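Local coordinates for protein cystathionine gamma-synthase (Xanthomonas oryzae pv. oryzae KACC 10331, PDB 6LD7) that probably uses pyridoxal 5'-phosphate to form cystathionine in methionine biosynthesis, at residues C[265-277]-C[373-387]. The protein carries 1 engineered substitution. Sequence-based numbering, arbitrary orientation.
Sequences VHQENADAIAELL and LSIGIESAEDLLIDL
Asn269 turns its amide into the loop 375-379, where ND2 spends both hydrogens on backbone carbonyls: Gly376 O lies 2.9 Å from ND2, close to the amide plane, and Glu378 O 2.8 Å from ND2, tilted somewhat out of it. A short amide with two N-H groups suits a loop that turns two carbonyls toward the helix. Asn269 OD1 accepts from a water 2.6 Å away, which in turn accepts from Ala380 N. One turn earlier, His266 gives its ND1-H to Ile375 O (2.6 Å), on a carbonyl lone pair, while Ile377 CG2 sits over the ring centre, 3.6 Å from the centroid, as a CH-pi contact; Tyr210 meets this ring edge-to-face. The chain here leaves strand 370-374, in the small C-terminal domain of a fold-type I pyridoxal-phosphate enzyme, and enters helix 380-396, whose first part, 380-387, runs at 32° to 265-277. Beta-branched Ile273 serves both: with CG1 beside the backbone N (chi1 -75°), Ile273 CD1 meets Ile375 CD1 tip to tip at 3.8 Å, whereas CG2 packs 3.6 Å from Leu387 CD1, the two side chains nearly perpendicular. Farther along, Leu276 and Leu384 lie alongside each other, pointing opposite ways, Leu384 CD2 touching Leu276 CB at 4.0 Å.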
loop_
_atom_site.group_PDB
_atom_site.type_symbol
_atom_site.label_atom_id
_atom_site.label_comp_id
_atom_site.label_asym_id
_atom_site.label_seq_id
_atom_site.Cartn_x
_atom_site.Cartn_y
_atom_site.Cartn_z
ATOM N N VAL C 265 22.009 4.885 16.691
ATOM C CA VAL C 265 21.258 5.120 17.943
ATOM C C VAL C 265 21.106 3.780 18.676
ATOM O O VAL C 265 21.239 3.764 19.900
ATOM C CB VAL C 265 19.927 5.806 17.662
ATOM C CG1 VAL C 265 19.162 5.989 18.967
ATOM C CG2 VAL C 265 20.131 7.104 16.921
ATOM N N HIS C 266 20.747 2.675 17.964
ATOM C CA HIS C 266 20.554 1.378 18.614
ATOM C C HIS C 266 21.832 1.111 19.444
ATOM O O HIS C 266 21.761 0.651 20.588
ATOM C CB HIS C 266 20.420 0.235 17.565
ATOM C CG HIS C 266 19.101 0.092 16.892
ATOM N ND1 HIS C 266 17.991 -0.341 17.583
ATOM C CD2 HIS C 266 18.772 0.120 15.590
ATOM C CE1 HIS C 266 17.000 -0.421 16.731
ATOM N NE2 HIS C 266 17.448 -0.184 15.499
ATOM N N GLN C 267 22.995 1.271 18.834
ATOM C CA GLN C 267 24.260 0.842 19.518
ATOM C C GLN C 267 24.641 1.808 20.665
ATOM O O GLN C 267 25.166 1.332 21.718
ATOM C CB GLN C 267 25.366 0.700 18.490
ATOM C CG GLN C 267 25.157 -0.502 17.601
ATOM C CD GLN C 267 26.330 -0.723 16.683
ATOM O OE1 GLN C 267 27.084 -1.716 16.791
ATOM N NE2 GLN C 267 26.488 0.202 15.760
ATOM N N GLU C 268 24.362 3.091 20.525
ATOM C CA GLU C 268 24.529 4.060 21.645
ATOM C C GLU C 268 23.661 3.620 22.828
ATOM O O GLU C 268 24.151 3.532 23.951
ATOM C CB GLU C 268 24.159 5.462 21.190
ATOM C CG GLU C 268 24.343 6.463 22.283
ATOM C CD GLU C 268 23.905 7.918 22.024
ATOM O OE1 GLU C 268 23.711 8.697 23.009
ATOM O OE2 GLU C 268 23.831 8.306 20.863
ATOM N N ASN C 269 22.427 3.228 22.567
ATOM C CA ASN C 269 21.503 2.801 23.641
ATOM C C ASN C 269 22.005 1.506 24.276
ATOM O O ASN C 269 21.998 1.396 25.506
ATOM C CB ASN C 269 20.082 2.621 23.122
ATOM C CG ASN C 269 19.426 3.959 22.857
ATOM O OD1 ASN C 269 19.893 5.012 23.360
ATOM N ND2 ASN C 269 18.305 3.908 22.150
ATOM N N ALA C 270 22.456 0.554 23.474
ATOM C CA ALA C 270 22.900 -0.753 23.981
ATOM C C ALA C 270 24.147 -0.595 24.865
ATOM O O ALA C 270 24.180 -1.209 25.941
ATOM C CB ALA C 270 23.175 -1.693 22.831
ATOM N N ASP C 271 25.123 0.186 24.427
ATOM C CA ASP C 271 26.333 0.516 25.257
ATOM C C ASP C 271 25.897 1.115 26.605
ATOM O O ASP C 271 26.397 0.641 27.634
ATOM C CB ASP C 271 27.262 1.486 24.533
ATOM C CG ASP C 271 27.887 0.851 23.293
ATOM O OD1 ASP C 271 27.657 -0.377 23.054
ATOM O OD2 ASP C 271 28.509 1.596 22.480
ATOM N N ALA C 272 24.894 2.003 26.614
ATOM C CA ALA C 272 24.434 2.591 27.894
ATOM C C ALA C 272 23.712 1.536 28.725
ATOM O O ALA C 272 23.916 1.500 29.891
ATOM C CB ALA C 272 23.585 3.773 27.625
ATOM N N ILE C 273 22.957 0.612 28.115
ATOM C CA ILE C 273 22.138 -0.291 28.907
ATOM C C ILE C 273 23.082 -1.320 29.466
ATOM O O ILE C 273 22.892 -1.771 30.637
ATOM C CB ILE C 273 20.982 -0.869 28.062
ATOM C CG1 ILE C 273 19.928 0.220 27.893
ATOM C CG2 ILE C 273 20.412 -2.090 28.710
ATOM C CD1 ILE C 273 18.943 0.002 26.786
ATOM N N ALA C 274 24.021 -1.769 28.666
ATOM C CA ALA C 274 25.030 -2.766 29.125
ATOM C C ALA C 274 25.816 -2.200 30.317
ATOM O O ALA C 274 26.044 -2.940 31.286
ATOM C CB ALA C 274 25.963 -3.162 27.999
ATOM N N GLU C 275 26.238 -0.948 30.264
ATOM C CA GLU C 275 26.832 -0.289 31.457
ATOM C C GLU C 275 25.881 -0.389 32.677
ATOM O O GLU C 275 26.395 -0.562 33.770
ATOM C CB GLU C 275 27.112 1.208 31.245
ATOM C CG GLU C 275 28.495 1.543 30.766
ATOM C CD GLU C 275 29.354 2.300 31.764
ATOM O OE1 GLU C 275 29.424 1.847 32.904
ATOM O OE2 GLU C 275 29.929 3.378 31.393
ATOM N N LEU C 276 24.574 -0.100 32.579
ATOM C CA LEU C 276 23.699 -0.151 33.795
ATOM C C LEU C 276 23.631 -1.604 34.297
ATOM O O LEU C 276 23.715 -1.848 35.494
ATOM C CB LEU C 276 22.307 0.321 33.418
ATOM C CG LEU C 276 21.223 0.033 34.453
ATOM C CD1 LEU C 276 21.351 1.069 35.601
ATOM C CD2 LEU C 276 19.839 0.108 33.819
ATOM N N LEU C 277 23.487 -2.581 33.401
ATOM C CA LEU C 277 23.133 -3.959 33.816
ATOM C C LEU C 277 24.404 -4.666 34.320
ATOM O O LEU C 277 24.324 -5.427 35.257
ATOM C CB LEU C 277 22.519 -4.746 32.659
ATOM C CG LEU C 277 21.173 -4.245 32.161
ATOM C CD1 LEU C 277 20.717 -5.126 31.037
ATOM C CD2 LEU C 277 20.114 -4.196 33.258
ATOM N N LEU C 373 16.759 -8.506 25.508
ATOM C CA LEU C 373 16.407 -7.189 25.036
ATOM C C LEU C 373 16.772 -7.049 23.586
ATOM O O LEU C 373 17.924 -7.263 23.239
ATOM C CB LEU C 373 17.168 -6.125 25.836
ATOM C CG LEU C 373 16.951 -6.146 27.315
ATOM C CD1 LEU C 373 17.737 -5.015 27.972
ATOM C CD2 LEU C 373 15.498 -6.008 27.674
ATOM N N SER C 374 15.828 -6.469 22.845
ATOM C CA SER C 374 16.080 -5.897 21.505
ATOM C C SER C 374 15.966 -4.386 21.683
ATOM O O SER C 374 14.857 -3.880 21.845
ATOM C CB SER C 374 15.137 -6.407 20.463
ATOM O OG SER C 374 15.301 -5.684 19.236
ATOM N N ILE C 375 17.090 -3.707 21.756
ATOM C CA ILE C 375 17.140 -2.283 22.154
ATOM C C ILE C 375 16.875 -1.437 20.919
ATOM O O ILE C 375 17.529 -1.601 19.868
ATOM C CB ILE C 375 18.468 -2.010 22.850
ATOM C CG1 ILE C 375 18.455 -2.789 24.178
ATOM C CG2 ILE C 375 18.701 -0.516 23.046
ATOM C CD1 ILE C 375 19.795 -3.090 24.672
ATOM N N GLY C 376 15.867 -0.606 21.060
ATOM C CA GLY C 376 15.416 0.301 19.989
ATOM C C GLY C 376 16.141 1.643 19.999
ATOM O O GLY C 376 17.315 1.730 20.505
ATOM N N ILE C 377 15.492 2.640 19.380
ATOM C CA ILE C 377 16.071 3.976 19.178
ATOM C C ILE C 377 15.331 5.069 19.951
ATOM O O ILE C 377 15.576 6.293 19.634
ATOM C CB ILE C 377 16.140 4.288 17.696
ATOM C CG1 ILE C 377 14.766 4.461 17.055
ATOM C CG2 ILE C 377 16.965 3.226 17.045
ATOM C CD1 ILE C 377 14.856 4.962 15.666
ATOM N N GLU C 378 14.659 4.689 21.014
ATOM C CA GLU C 378 14.093 5.654 21.975
ATOM C C GLU C 378 15.256 6.390 22.638
ATOM O O GLU C 378 16.384 5.915 22.584
ATOM C CB GLU C 378 13.314 4.908 23.066
ATOM C CG GLU C 378 12.119 4.152 22.549
ATOM C CD GLU C 378 12.342 2.696 22.197
ATOM O OE1 GLU C 378 13.490 2.311 22.085
ATOM O OE2 GLU C 378 11.359 1.988 21.940
ATOM N N SER C 379 14.988 7.399 23.443
ATOM C CA SER C 379 16.129 8.139 24.050
ATOM C C SER C 379 16.725 7.281 25.171
ATOM O O SER C 379 15.954 6.651 25.985
ATOM C CB SER C 379 15.718 9.479 24.497
ATOM O OG SER C 379 14.962 9.321 25.659
ATOM N N ALA C 380 18.051 7.207 25.193
ATOM C CA ALA C 380 18.761 6.426 26.223
ATOM C C ALA C 380 18.204 6.752 27.604
ATOM O O ALA C 380 18.019 5.833 28.444
ATOM C CB ALA C 380 20.221 6.724 26.153
ATOM N N GLU C 381 17.964 8.018 27.907
ATOM C CA GLU C 381 17.518 8.385 29.289
ATOM C C GLU C 381 16.247 7.619 29.674
ATOM O O GLU C 381 16.162 7.172 30.845
ATOM C CB GLU C 381 17.366 9.890 29.494
ATOM C CG GLU C 381 16.197 10.574 28.791
ATOM C CD GLU C 381 16.237 12.105 28.828
ATOM O OE1 GLU C 381 15.619 12.667 29.758
ATOM O OE2 GLU C 381 16.784 12.737 27.886
ATOM N N ASP C 382 15.277 7.522 28.764
ATOM C CA ASP C 382 13.974 6.855 29.066
ATOM C C ASP C 382 14.175 5.367 29.233
ATOM O O ASP C 382 13.612 4.802 30.173
ATOM C CB ASP C 382 12.925 7.140 27.991
ATOM C CG ASP C 382 12.468 8.584 27.944
ATOM O OD1 ASP C 382 12.419 9.209 29.051
ATOM O OD2 ASP C 382 12.175 9.094 26.792
ATOM N N LEU C 383 14.890 4.721 28.312
ATOM C CA LEU C 383 15.134 3.271 28.452
ATOM C C LEU C 383 15.800 2.985 29.788
ATOM O O LEU C 383 15.419 2.000 30.417
ATOM C CB LEU C 383 15.992 2.742 27.305
ATOM C CG LEU C 383 15.367 2.972 25.943
ATOM C CD1 LEU C 383 16.193 2.290 24.859
ATOM C CD2 LEU C 383 13.908 2.455 25.924
ATOM N N LEU C 384 16.743 3.818 30.233
ATOM C CA LEU C 384 17.442 3.561 31.532
ATOM C C LEU C 384 16.508 3.779 32.744
ATOM O O LEU C 384 16.505 2.960 33.676
ATOM C CB LEU C 384 18.655 4.464 31.651
ATOM C CG LEU C 384 19.794 4.214 30.675
ATOM C CD1 LEU C 384 20.796 5.346 30.801
ATOM C CD2 LEU C 384 20.472 2.907 30.955
ATOM N N ILE C 385 15.665 4.780 32.711
ATOM C CA ILE C 385 14.661 4.996 33.801
ATOM C C ILE C 385 13.734 3.771 33.867
ATOM O O ILE C 385 13.538 3.169 34.962
ATOM C CB ILE C 385 13.878 6.279 33.496
ATOM C CG1 ILE C 385 14.754 7.527 33.729
ATOM C CG2 ILE C 385 12.568 6.298 34.300
ATOM C CD1 ILE C 385 14.102 8.791 33.122
ATOM N N ASP C 386 13.269 3.310 32.708
ATOM C CA ASP C 386 12.396 2.108 32.642
ATOM C C ASP C 386 13.102 0.882 33.212
ATOM O O ASP C 386 12.456 0.172 34.048
ATOM C CB ASP C 386 11.928 1.871 31.210
ATOM C CG ASP C 386 10.542 1.239 31.051
ATOM O OD1 ASP C 386 9.662 1.424 31.956
ATOM O OD2 ASP C 386 10.339 0.583 29.981
ATOM N N LEU C 387 14.359 0.617 32.836
ATOM C CA LEU C 387 15.057 -0.582 33.374
ATOM C C LEU C 387 15.364 -0.458 34.876
ATOM O O LEU C 387 15.224 -1.494 35.637
ATOM C CB LEU C 387 16.320 -0.872 32.580
ATOM C CG LEU C 387 16.097 -1.241 31.122
ATOM C CD1 LEU C 387 17.404 -1.185 30.376
ATOM C CD2 LEU C 387 15.452 -2.610 30.969
HETATM O O HOH W 1 19.272 7.448 22.607
#